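Protein toll (Drosophila melanogaster, PDB 4LXR) serves as the cell-surface receptor for cleaved spaetzle C-106 and signals in dorsal-ventral patterning of the embryo and in antifungal immunity. Local coordinates at residues D246-A251 with E270-N275; I296-A301 with N319-D324; N651-L656 with A673-T678; T629-L634 with M644-E649. All coordinates share one frame; numbering follows the deposited sequence.

Contact 1: D246-A251 with E270-N275; sequences DINLSA and EVRLMN
S250 and M274 meet where two parallel strands run out. The backbone N of M274 donates to S250 OG at 2.9 Å. S250 OG also lies 3.4 Å from M274 CB. With chi1 at -59°, S250 OG is anti to its own carbonyl carbon and reaches across to the neighbouring turn. Just beyond, A251 N donates to M274 O. Upstream, strands 246-248 and 270-273 are joined by three backbone bonds: I247 N to E270 O, R272 N to I247 O, and L249 N to R272 O at 2.8 Å.

N248 positions the serine. Its OD1 takes S250 OG at 2.7 Å, in the amide plane and on a lone pair. It also takes S250 N at 3.0 Å from above that plane, which closes an Asx turn. S250 OG thus accepts one N-H and donates to N248 OD1. The same OD1 lies against R272 CB, and one water joins N248 ND2, weakly, to R272 NH1.

R272 is fixed from its own strand. Its NE makes a salt bridge to E270 OE1 at 2.8 Å, with that oxygen in the guanidinium plane. This may offset the nearness of D246 OD2 to E270 OE2, 3.9 Å apart. On the other face of the strands, L249 CD1 touches L273 CD1, with I247 and V271 on that side.

D246, N248, R272 and M274 pack on one spaetzle chain, and N275 ND2 is hydrogen-bonded to N59 of the other. This is the concave strand face of a leucine-rich-repeat solenoid, between repeats 5 and 6, with the leucines turned into the core.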
# COMPACT_ATOMS: atom_id res chain seq x y z
N ASP A 246 12.78 32.47 3.79
CA ASP A 246 11.81 31.61 3.10
C ASP A 246 10.94 32.44 2.17
O ASP A 246 10.33 33.43 2.59
CB ASP A 246 10.90 30.85 4.08
CG ASP A 246 11.64 29.79 4.91
OD1 ASP A 246 12.68 30.11 5.52
OD2 ASP A 246 11.18 28.62 4.95
N ILE A 247 10.88 32.02 0.91
CA ILE A 247 10.04 32.67 -0.07
C ILE A 247 9.16 31.65 -0.76
O ILE A 247 9.64 30.62 -1.25
CB ILE A 247 10.90 33.42 -1.10
CG1 ILE A 247 11.59 34.62 -0.44
CG2 ILE A 247 10.03 33.89 -2.24
CD1 ILE A 247 12.57 35.38 -1.37
N ASN A 248 7.86 31.92 -0.80
CA ASN A 248 6.94 31.06 -1.52
C ASN A 248 6.27 31.78 -2.69
O ASN A 248 5.48 32.70 -2.49
CB ASN A 248 5.89 30.43 -0.60
CG ASN A 248 5.12 29.29 -1.29
OD1 ASN A 248 5.34 29.00 -2.46
ND2 ASN A 248 4.23 28.64 -0.55
N LEU A 249 6.59 31.33 -3.91
CA LEU A 249 6.08 31.91 -5.14
C LEU A 249 5.13 30.97 -5.87
O LEU A 249 4.84 31.20 -7.05
CB LEU A 249 7.24 32.22 -6.08
CG LEU A 249 8.36 33.13 -5.58
CD1 LEU A 249 9.44 33.32 -6.66
CD2 LEU A 249 7.80 34.48 -5.16
N SER A 250 4.65 29.93 -5.19
CA SER A 250 3.89 28.85 -5.83
C SER A 250 2.55 29.30 -6.41
O SER A 250 2.05 30.38 -6.11
CB SER A 250 3.65 27.68 -4.86
OG SER A 250 4.87 27.13 -4.38
N ALA A 251 1.98 28.45 -7.25
CA ALA A 251 0.63 28.61 -7.75
C ALA A 251 0.39 29.97 -8.38
O ALA A 251 -0.67 30.56 -8.24
CB ALA A 251 -0.40 28.32 -6.64
N GLU A 270 15.16 28.53 2.00
CA GLU A 270 14.20 27.69 1.29
C GLU A 270 13.41 28.54 0.30
O GLU A 270 12.93 29.62 0.65
CB GLU A 270 13.23 26.99 2.27
CG GLU A 270 12.00 26.34 1.59
CD GLU A 270 11.35 25.19 2.40
OE1 GLU A 270 10.47 24.49 1.85
OE2 GLU A 270 11.73 24.99 3.57
N VAL A 271 13.33 28.07 -0.95
CA VAL A 271 12.45 28.69 -1.95
C VAL A 271 11.50 27.63 -2.52
O VAL A 271 11.93 26.51 -2.85
CB VAL A 271 13.24 29.38 -3.09
CG1 VAL A 271 12.29 29.96 -4.12
CG2 VAL A 271 14.16 30.49 -2.52
N ARG A 272 10.22 27.98 -2.62
CA ARG A 272 9.19 27.14 -3.22
C ARG A 272 8.59 27.81 -4.45
O ARG A 272 8.04 28.92 -4.36
CB ARG A 272 8.08 26.85 -2.22
CG ARG A 272 8.46 25.94 -1.08
CD ARG A 272 7.41 26.01 0.02
NE ARG A 272 7.82 25.27 1.21
CZ ARG A 272 7.00 24.93 2.19
NH1 ARG A 272 5.71 25.26 2.12
NH2 ARG A 272 7.46 24.26 3.25
N LEU A 273 8.71 27.16 -5.60
CA LEU A 273 7.96 27.55 -6.78
C LEU A 273 7.26 26.30 -7.31
O LEU A 273 7.73 25.68 -8.26
CB LEU A 273 8.84 28.21 -7.85
CG LEU A 273 8.05 29.05 -8.87
CD1 LEU A 273 8.85 30.21 -9.43
CD2 LEU A 273 7.48 28.23 -10.01
N MET A 274 6.14 25.95 -6.69
CA MET A 274 5.42 24.72 -6.98
C MET A 274 4.11 25.03 -7.70
O MET A 274 3.51 26.06 -7.46
CB MET A 274 5.13 23.99 -5.66
CG MET A 274 6.39 23.72 -4.83
SD MET A 274 6.01 23.39 -3.11
CE MET A 274 5.09 21.84 -3.29
N ASN A 275 3.68 24.13 -8.58
CA ASN A 275 2.37 24.25 -9.21
C ASN A 275 2.13 25.59 -9.88
O ASN A 275 1.06 26.20 -9.74
CB ASN A 275 1.27 23.94 -8.21
CG ASN A 275 1.35 22.53 -7.69
OD1 ASN A 275 1.35 21.57 -8.48
ND2 ASN A 275 1.46 22.39 -6.37
O HOH W 1 3.59 25.81 -0.02

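Contact 2: I296-A301 with N319-D324. With NAG (2-acetamido-2-deoxy-beta-D-glucopyranose), chain D.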
# COMPACT_ATOMS: atom_id res chain seq x y z
N ILE A 296 16.89 24.18 0.83
CA ILE A 296 15.72 23.48 0.29
C ILE A 296 15.13 24.16 -0.94
O ILE A 296 14.88 25.38 -0.95
CB ILE A 296 14.61 23.39 1.35
CG1 ILE A 296 15.09 22.57 2.55
CG2 ILE A 296 13.32 22.78 0.73
CD1 ILE A 296 14.22 22.73 3.77
N LEU A 297 14.91 23.37 -1.99
CA LEU A 297 14.23 23.87 -3.17
C LEU A 297 13.09 22.96 -3.59
O LEU A 297 13.25 21.74 -3.61
CB LEU A 297 15.22 24.05 -4.32
CG LEU A 297 16.25 25.15 -4.02
CD1 LEU A 297 17.42 25.03 -4.93
CD2 LEU A 297 15.63 26.54 -4.16
N ARG A 298 11.94 23.56 -3.88
CA ARG A 298 10.78 22.85 -4.42
C ARG A 298 10.37 23.56 -5.68
O ARG A 298 9.93 24.70 -5.64
CB ARG A 298 9.59 22.87 -3.45
CG ARG A 298 9.92 22.59 -2.00
CD ARG A 298 10.47 21.19 -1.78
NE ARG A 298 10.56 20.91 -0.34
CZ ARG A 298 11.13 19.83 0.18
NH1 ARG A 298 11.67 18.90 -0.61
NH2 ARG A 298 11.16 19.67 1.49
N LEU A 299 10.49 22.86 -6.80
CA LEU A 299 10.34 23.48 -8.10
C LEU A 299 9.50 22.57 -8.98
O LEU A 299 9.92 21.45 -9.33
CB LEU A 299 11.72 23.73 -8.73
CG LEU A 299 12.72 24.53 -7.88
CD1 LEU A 299 14.14 24.43 -8.46
CD2 LEU A 299 12.29 26.02 -7.75
N ARG A 300 8.31 23.03 -9.32
CA ARG A 300 7.40 22.28 -10.16
C ARG A 300 6.60 23.29 -10.96
O ARG A 300 5.75 24.01 -10.42
CB ARG A 300 6.46 21.42 -9.30
CG ARG A 300 5.43 20.68 -10.15
CD ARG A 300 4.14 20.42 -9.42
NE ARG A 300 3.25 19.58 -10.22
CZ ARG A 300 2.67 18.48 -9.76
NH1 ARG A 300 2.89 18.10 -8.51
NH2 ARG A 300 1.89 17.75 -10.55
N ALA A 301 6.88 23.36 -12.26
CA ALA A 301 6.32 24.41 -13.10
C ALA A 301 6.38 24.06 -14.59
O ALA A 301 6.43 24.95 -15.44
CB ALA A 301 7.04 25.71 -12.82
N ASN A 319 18.18 19.53 0.05
CA ASN A 319 16.95 18.93 -0.47
C ASN A 319 16.49 19.62 -1.72
O ASN A 319 16.26 20.83 -1.70
CB ASN A 319 15.85 18.99 0.59
CG ASN A 319 16.19 18.21 1.84
OD1 ASN A 319 16.94 18.68 2.69
ND2 ASN A 319 15.62 17.02 1.95
N ILE A 320 16.35 18.87 -2.80
CA ILE A 320 15.86 19.41 -4.06
C ILE A 320 14.71 18.55 -4.56
O ILE A 320 14.85 17.34 -4.72
CB ILE A 320 16.95 19.41 -5.14
CG1 ILE A 320 18.18 20.19 -4.69
CG2 ILE A 320 16.41 19.95 -6.47
CD1 ILE A 320 19.26 20.30 -5.77
N SER A 321 13.56 19.18 -4.77
CA SER A 321 12.43 18.53 -5.40
C SER A 321 12.24 19.13 -6.78
O SER A 321 11.93 20.32 -6.91
CB SER A 321 11.17 18.73 -4.55
OG SER A 321 11.34 18.14 -3.27
N LEU A 322 12.46 18.31 -7.80
CA LEU A 322 12.32 18.74 -9.19
C LEU A 322 11.35 17.81 -9.90
O LEU A 322 11.27 17.76 -11.13
CB LEU A 322 13.68 18.75 -9.89
CG LEU A 322 14.35 20.12 -9.79
CD1 LEU A 322 15.83 20.02 -10.08
CD2 LEU A 322 13.66 21.08 -10.75
N GLY A 323 10.59 17.10 -9.09
CA GLY A 323 9.56 16.20 -9.57
C GLY A 323 8.46 16.93 -10.33
O GLY A 323 8.19 18.10 -10.08
N ASP A 324 7.86 16.20 -11.27
CA ASP A 324 6.70 16.65 -12.03
C ASP A 324 6.98 17.84 -12.93
O ASP A 324 6.17 18.77 -13.02
CB ASP A 324 5.50 16.91 -11.13
CG ASP A 324 5.07 15.69 -10.36
OD1 ASP A 324 4.32 14.85 -10.91
OD2 ASP A 324 5.50 15.56 -9.20
C1 NAG D . 15.82 16.25 3.16
C2 NAG D . 14.63 16.17 4.12
C3 NAG D . 14.95 15.24 5.29
C4 NAG D . 15.46 13.90 4.81
C5 NAG D . 16.62 14.09 3.83
C6 NAG D . 17.12 12.80 3.22
C7 NAG D . 13.14 18.12 4.20
C8 NAG D . 12.87 19.46 4.83
N2 NAG D . 14.23 17.48 4.61
O3 NAG D . 13.77 15.07 6.08
O4 NAG D . 15.94 13.16 5.93
O5 NAG D . 16.19 14.93 2.74
O6 NAG D . 16.08 12.04 2.62
O7 NAG D . 12.39 17.64 3.35
O HOH W 2 13.23 16.37 0.36
O HOH W 3 9.03 19.34 -7.73
O HOH W 4 3.63 19.65 -13.09
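R298 holds a sugar as well as a protein side chain. Its NH2 donates to O7 of the N-acetylglucosamine on N319, 3.0 Å away, at the edge of the guanidinium and in its plane. Its NH1 donates to S321 OG at 2.8 Å, slightly out of that plane. A bend at chi2 (-64°) brings R298 CD beside S321, 3.5 Å from S321 OG. I296 CG2, from the same strand, lies against one face of the guanidinium, toward its rim. A water accepts from R298 NH1 and from N319 ND2, the atom that carries the glycan. An alanine at R298 would probably leave the acetyl O7 and S321 OG without their charged donor and set the first sugar freer to turn. I296 CD1 lies 3.7 Å from the acetyl methyl C8.

Strands 296-299 and 319-321 belong to repeats 7 and 8 of the leucine-rich-repeat solenoid. They run parallel, joined by L297 N to N319 O, S321 N to L297 O and L299 N to S321 O. L297, L299, I320 and L322 face the core. L299 CB and L322 CD2 meet at 3.9 Å, side by side.

Past the strands the backbones separate, and a water bridges L299 O and G323 O. R300 lies flat against D324. D324 CB sits 3.5 Å from R300 CZ, over the centre of the guanidinium, and the carboxylate is stacked almost parallel to it. R300 NH1 to D324 OD2 is a long salt bridge of 3.7 Å, with no N-H aimed at the oxygen. Another water links R300 NE to D324 O.

Contact 3: N651-L656 with A673-T678. With NAG (2-acetamido-2-deoxy-beta-D-glucopyranose), chain G.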
# COMPACT_ATOMS: atom_id res chain seq x y z
N ASN A 651 -14.61 -55.78 -22.99
CA ASN A 651 -14.24 -56.11 -24.36
C ASN A 651 -14.82 -57.49 -24.73
O ASN A 651 -15.81 -57.91 -24.13
CB ASN A 651 -12.72 -56.05 -24.54
CG ASN A 651 -12.21 -54.62 -24.70
OD1 ASN A 651 -12.05 -54.12 -25.81
ND2 ASN A 651 -11.95 -53.94 -23.58
N THR A 652 -14.24 -58.19 -25.70
CA THR A 652 -14.62 -59.60 -25.91
C THR A 652 -13.41 -60.53 -26.04
O THR A 652 -13.28 -61.26 -27.03
CB THR A 652 -15.56 -59.81 -27.12
OG1 THR A 652 -14.93 -59.33 -28.32
CG2 THR A 652 -16.89 -59.09 -26.91
N LEU A 653 -12.52 -60.48 -25.05
CA LEU A 653 -11.30 -61.27 -25.06
C LEU A 653 -11.61 -62.76 -25.13
O LEU A 653 -12.38 -63.29 -24.32
CB LEU A 653 -10.46 -60.99 -23.81
CG LEU A 653 -9.74 -59.66 -23.67
CD1 LEU A 653 -9.02 -59.59 -22.32
CD2 LEU A 653 -8.76 -59.46 -24.79
N LEU A 654 -11.00 -63.44 -26.10
CA LEU A 654 -11.25 -64.86 -26.30
C LEU A 654 -10.26 -65.70 -25.50
O LEU A 654 -10.61 -66.76 -25.00
CB LEU A 654 -11.16 -65.21 -27.78
CG LEU A 654 -12.17 -64.50 -28.69
CD1 LEU A 654 -11.94 -64.88 -30.13
CD2 LEU A 654 -13.61 -64.80 -28.26
N ARG A 655 -9.04 -65.20 -25.36
CA ARG A 655 -8.00 -65.92 -24.64
C ARG A 655 -6.97 -64.90 -24.13
O ARG A 655 -6.94 -63.77 -24.60
CB ARG A 655 -7.35 -66.95 -25.56
CG ARG A 655 -6.42 -67.94 -24.89
CD ARG A 655 -5.80 -68.91 -25.91
NE ARG A 655 -6.81 -69.61 -26.71
CZ ARG A 655 -7.60 -70.58 -26.26
NH1 ARG A 655 -7.51 -70.99 -25.00
NH2 ARG A 655 -8.49 -71.14 -27.07
N LEU A 656 -6.15 -65.30 -23.16
CA LEU A 656 -5.04 -64.47 -22.71
C LEU A 656 -3.75 -64.95 -23.38
O LEU A 656 -3.65 -66.11 -23.77
CB LEU A 656 -4.91 -64.55 -21.19
CG LEU A 656 -6.06 -63.95 -20.37
CD1 LEU A 656 -5.83 -64.17 -18.88
CD2 LEU A 656 -6.24 -62.46 -20.68
N ALA A 673 -13.01 -57.84 -16.27
CA ALA A 673 -14.45 -58.04 -16.15
C ALA A 673 -15.16 -57.77 -17.47
O ALA A 673 -14.90 -56.77 -18.13
CB ALA A 673 -15.03 -57.15 -15.04
N GLY A 674 -16.04 -58.69 -17.85
CA GLY A 674 -16.90 -58.47 -19.00
C GLY A 674 -16.30 -58.89 -20.33
O GLY A 674 -16.49 -58.22 -21.33
N ASN A 675 -15.57 -59.99 -20.33
CA ASN A 675 -14.95 -60.51 -21.54
C ASN A 675 -15.47 -61.91 -21.91
O ASN A 675 -16.41 -62.40 -21.29
CB ASN A 675 -13.43 -60.47 -21.41
CG ASN A 675 -12.87 -59.08 -21.67
OD1 ASN A 675 -12.76 -58.66 -22.81
ND2 ASN A 675 -12.53 -58.35 -20.61
N ASN A 676 -14.86 -62.53 -22.92
CA ASN A 676 -15.34 -63.82 -23.43
C ASN A 676 -14.43 -65.00 -23.06
O ASN A 676 -14.31 -65.94 -23.84
CB ASN A 676 -15.46 -63.77 -24.96
CG ASN A 676 -16.75 -63.10 -25.44
OD1 ASN A 676 -17.17 -62.08 -24.89
ND2 ASN A 676 -17.36 -63.67 -26.46
N LEU A 677 -13.79 -64.95 -21.89
CA LEU A 677 -12.79 -65.95 -21.53
C LEU A 677 -13.43 -67.28 -21.16
O LEU A 677 -14.31 -67.33 -20.29
CB LEU A 677 -11.94 -65.46 -20.35
CG LEU A 677 -10.99 -64.27 -20.61
CD1 LEU A 677 -10.26 -63.82 -19.35
CD2 LEU A 677 -10.00 -64.64 -21.71
N THR A 678 -12.98 -68.35 -21.80
CA THR A 678 -13.53 -69.68 -21.52
C THR A 678 -12.62 -70.58 -20.67
O THR A 678 -13.07 -71.58 -20.13
CB THR A 678 -13.95 -70.41 -22.81
OG1 THR A 678 -12.84 -70.46 -23.72
CG2 THR A 678 -15.12 -69.70 -23.47
C1 NAG G . -18.61 -63.01 -26.74
C2 NAG G . -19.00 -63.14 -28.21
C3 NAG G . -20.34 -62.43 -28.46
C4 NAG G . -21.40 -62.90 -27.48
C5 NAG G . -20.88 -62.80 -26.04
C6 NAG G . -21.82 -63.40 -25.02
C7 NAG G . -16.93 -63.28 -29.53
C8 NAG G . -15.96 -62.52 -30.40
N2 NAG G . -17.97 -62.58 -29.07
O3 NAG G . -20.78 -62.67 -29.80
O4 NAG G . -22.54 -62.06 -27.62
O5 NAG G . -19.64 -63.51 -25.92
O6 NAG G . -22.23 -62.43 -24.07
O7 NAG G . -16.77 -64.47 -29.27
O HOH W 5 -10.04 -68.27 -22.89
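N675 pushes its amide oxygen against the backbone of 651-653, the tight part of the contact. L653 N donates to N675 OD1 at 2.9 Å, nearly straight at 171° and tilted from the amide plane. The same oxygen lies 3.1 Å from N651 CB and 3.3 Å from L653 CG. The other end of the amide is held too: N675 ND2 donates to L648 O and L672 O. An alanine at N675 would probably leave L653 N without its acceptor and L648 O and L672 O without this donor.

N651 does the same one repeat earlier: its ND2 bonds L648 O and C623 O, and its OD1 accepts from L628 N. Both fill the asparagine position of the leucine-rich-repeat consensus, whose side chain bonds the loop backbone. N675 joins repeat 17 to repeat 16, and N651 joins repeat 16 to the residues before it. L677 completes the packed side: its CD2 touches L653 CB at 4.2 Å, L656 CG, and R655 CA at 3.8 Å. N676 N adds a weak bond to L653 O.

The outer side is looser and carries sugar. N676 ND2 is bonded to C1 of an N-acetylglucosamine, while N676 CB rests on L654 CD2. That same methyl lies 3.3 Å from the acetyl O7 of the sugar. T652 runs side by side with N676, with its CB 3.6 Å from N676 OD1. Towards T678, which is exposed, the two backbones part. There a water bridges L654 O and T678 N.

Contact 4: T629-L634 with M644-E649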
# COMPACT_ATOMS: atom_id res chain seq x y z
N THR A 629 -10.54 -58.88 -29.08
CA THR A 629 -10.60 -60.32 -28.91
C THR A 629 -9.29 -60.82 -28.31
O THR A 629 -9.24 -61.90 -27.71
CB THR A 629 -10.89 -61.04 -30.25
OG1 THR A 629 -9.89 -60.71 -31.21
CG2 THR A 629 -12.25 -60.61 -30.79
N HIS A 630 -8.24 -60.02 -28.44
CA HIS A 630 -6.94 -60.36 -27.89
C HIS A 630 -6.32 -59.19 -27.14
O HIS A 630 -6.68 -58.03 -27.38
CB HIS A 630 -5.98 -60.80 -29.00
CG HIS A 630 -6.37 -62.08 -29.67
ND1 HIS A 630 -7.02 -62.11 -30.89
CD2 HIS A 630 -6.22 -63.37 -29.29
CE1 HIS A 630 -7.24 -63.36 -31.23
NE2 HIS A 630 -6.76 -64.15 -30.28
N VAL A 631 -5.40 -59.49 -26.24
CA VAL A 631 -4.63 -58.47 -25.55
C VAL A 631 -3.64 -57.86 -26.53
O VAL A 631 -2.79 -58.57 -27.08
CB VAL A 631 -3.87 -59.06 -24.35
CG1 VAL A 631 -2.91 -58.02 -23.77
CG2 VAL A 631 -4.85 -59.55 -23.29
N PRO A 632 -3.74 -56.55 -26.77
CA PRO A 632 -2.86 -55.89 -27.74
C PRO A 632 -1.43 -55.79 -27.22
O PRO A 632 -1.20 -55.95 -26.02
CB PRO A 632 -3.47 -54.50 -27.88
CG PRO A 632 -4.13 -54.25 -26.58
CD PRO A 632 -4.66 -55.59 -26.12
N ARG A 633 -0.49 -55.54 -28.13
CA ARG A 633 0.91 -55.30 -27.82
C ARG A 633 1.09 -54.25 -26.72
O ARG A 633 0.66 -53.10 -26.88
CB ARG A 633 1.63 -54.81 -29.07
CG ARG A 633 1.43 -55.69 -30.29
CD ARG A 633 2.20 -55.14 -31.49
NE ARG A 633 2.41 -56.14 -32.53
CZ ARG A 633 3.07 -55.93 -33.66
NH1 ARG A 633 3.60 -54.73 -33.90
NH2 ARG A 633 3.21 -56.90 -34.54
N LEU A 634 1.74 -54.63 -25.62
CA LEU A 634 1.90 -53.75 -24.46
C LEU A 634 3.30 -53.15 -24.37
O LEU A 634 4.27 -53.78 -24.77
CB LEU A 634 1.55 -54.49 -23.16
CG LEU A 634 0.12 -55.02 -23.03
CD1 LEU A 634 -0.15 -55.68 -21.66
CD2 LEU A 634 -0.89 -53.90 -23.29
N MET A 644 1.56 -52.12 -12.66
CA MET A 644 1.11 -52.01 -14.05
C MET A 644 -0.32 -52.55 -14.14
O MET A 644 -0.54 -53.76 -13.97
CB MET A 644 2.05 -52.79 -14.96
CG MET A 644 1.69 -52.78 -16.43
SD MET A 644 3.00 -53.56 -17.40
CE MET A 644 2.47 -53.26 -19.08
N GLU A 645 -1.28 -51.66 -14.37
CA GLU A 645 -2.68 -52.06 -14.39
C GLU A 645 -3.17 -52.19 -15.82
O GLU A 645 -3.10 -51.25 -16.60
CB GLU A 645 -3.56 -51.06 -13.64
CG GLU A 645 -3.11 -50.74 -12.24
CD GLU A 645 -4.07 -49.80 -11.53
OE1 GLU A 645 -3.85 -49.51 -10.34
OE2 GLU A 645 -5.06 -49.36 -12.16
N LEU A 646 -3.67 -53.36 -16.18
CA LEU A 646 -4.13 -53.56 -17.54
C LEU A 646 -5.64 -53.61 -17.54
O LEU A 646 -6.24 -54.60 -17.13
CB LEU A 646 -3.54 -54.84 -18.12
CG LEU A 646 -3.94 -55.28 -19.52
CD1 LEU A 646 -3.66 -54.18 -20.58
CD2 LEU A 646 -3.17 -56.54 -19.83
N HIS A 647 -6.25 -52.51 -17.96
CA HIS A 647 -7.69 -52.36 -17.96
C HIS A 647 -8.29 -52.73 -19.31
O HIS A 647 -8.13 -52.02 -20.31
CB HIS A 647 -8.08 -50.94 -17.53
CG HIS A 647 -7.94 -50.71 -16.06
ND1 HIS A 647 -8.96 -50.97 -15.16
CD2 HIS A 647 -6.90 -50.26 -15.32
CE1 HIS A 647 -8.55 -50.68 -13.94
NE2 HIS A 647 -7.31 -50.24 -14.01
N LEU A 648 -8.98 -53.87 -19.33
CA LEU A 648 -9.55 -54.42 -20.56
C LEU A 648 -11.03 -54.73 -20.36
O LEU A 648 -11.60 -55.56 -21.08
CB LEU A 648 -8.77 -55.66 -21.00
CG LEU A 648 -7.31 -55.43 -21.42
CD1 LEU A 648 -6.57 -56.73 -21.65
CD2 LEU A 648 -7.25 -54.56 -22.67
N GLU A 649 -11.65 -54.06 -19.39
CA GLU A 649 -13.07 -54.22 -19.09
C GLU A 649 -14.01 -54.11 -20.28
O GLU A 649 -13.83 -53.27 -21.17
CB GLU A 649 -13.53 -53.23 -18.02
CG GLU A 649 -12.91 -53.42 -16.65
CD GLU A 649 -11.65 -52.60 -16.47
OE1 GLU A 649 -11.34 -52.25 -15.31
OE2 GLU A 649 -10.98 -52.29 -17.49
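L634 and L646 meet in the apolar interior at the start of the second leucine-rich-repeat block. Here the loop 629-634, within the N-terminal cap region (LRRNT), lies over strand 643-647 of repeat 16. The two run in roughly opposite directions, 148° apart.

Apolar packing makes the whole contact between the segments. L634 CD1 lies 3.6 Å from L646 CD2, and L634 CD2 lies 3.9 Å from L646 CD1, so both methyls of each leucine take part. L646 CG is anti to its backbone N (chi1 177°), directed at the loop. V631 crosses L648 at about a right angle, its CG2 3.7 Å from L648 CD1. Its other methyl, CG1, touches L646 CD2 at 4.2 Å. P632 CD and M644 CE add looser contacts, to L648 CD2 and L634 CB. I621 and Y664 flank L634.

On the other face of the strand E645, H647 and E649 form side-chain hydrogen bonds. The H647 ring also stacks on H671. H647 NE2 donates to E645 OE2 at 3.0 Å. H647 ND1 donates to E649 OE1 at 2.7 Å, on the syn lone pair of that oxygen.

How the contacts relate
Along the chain the order is contact 1, contact 2, contact 4, contact 3. Contacts 1 and 2 are close neighbours, their centres 9 Å apart. Strands 270-273 and 296-299 are adjacent, and L273 is probably hydrogen-bonded to R298 and R300. Together they span repeats 5 to 8 of the long N-terminal solenoid. Contacts 3 and 4 lie in the separate C-terminal block, on the far side of the chain's centre, with centres 11 Å apart. They share repeat 16. Contacts 1 and 3 have centres about 95 Å apart. The contacts thus sample two separate leucine-rich-repeat blocks of the ectodomain. Spaetzle touches the segments of contacts 1 and 2, and no other protein chain touches those of contacts 3 and 4.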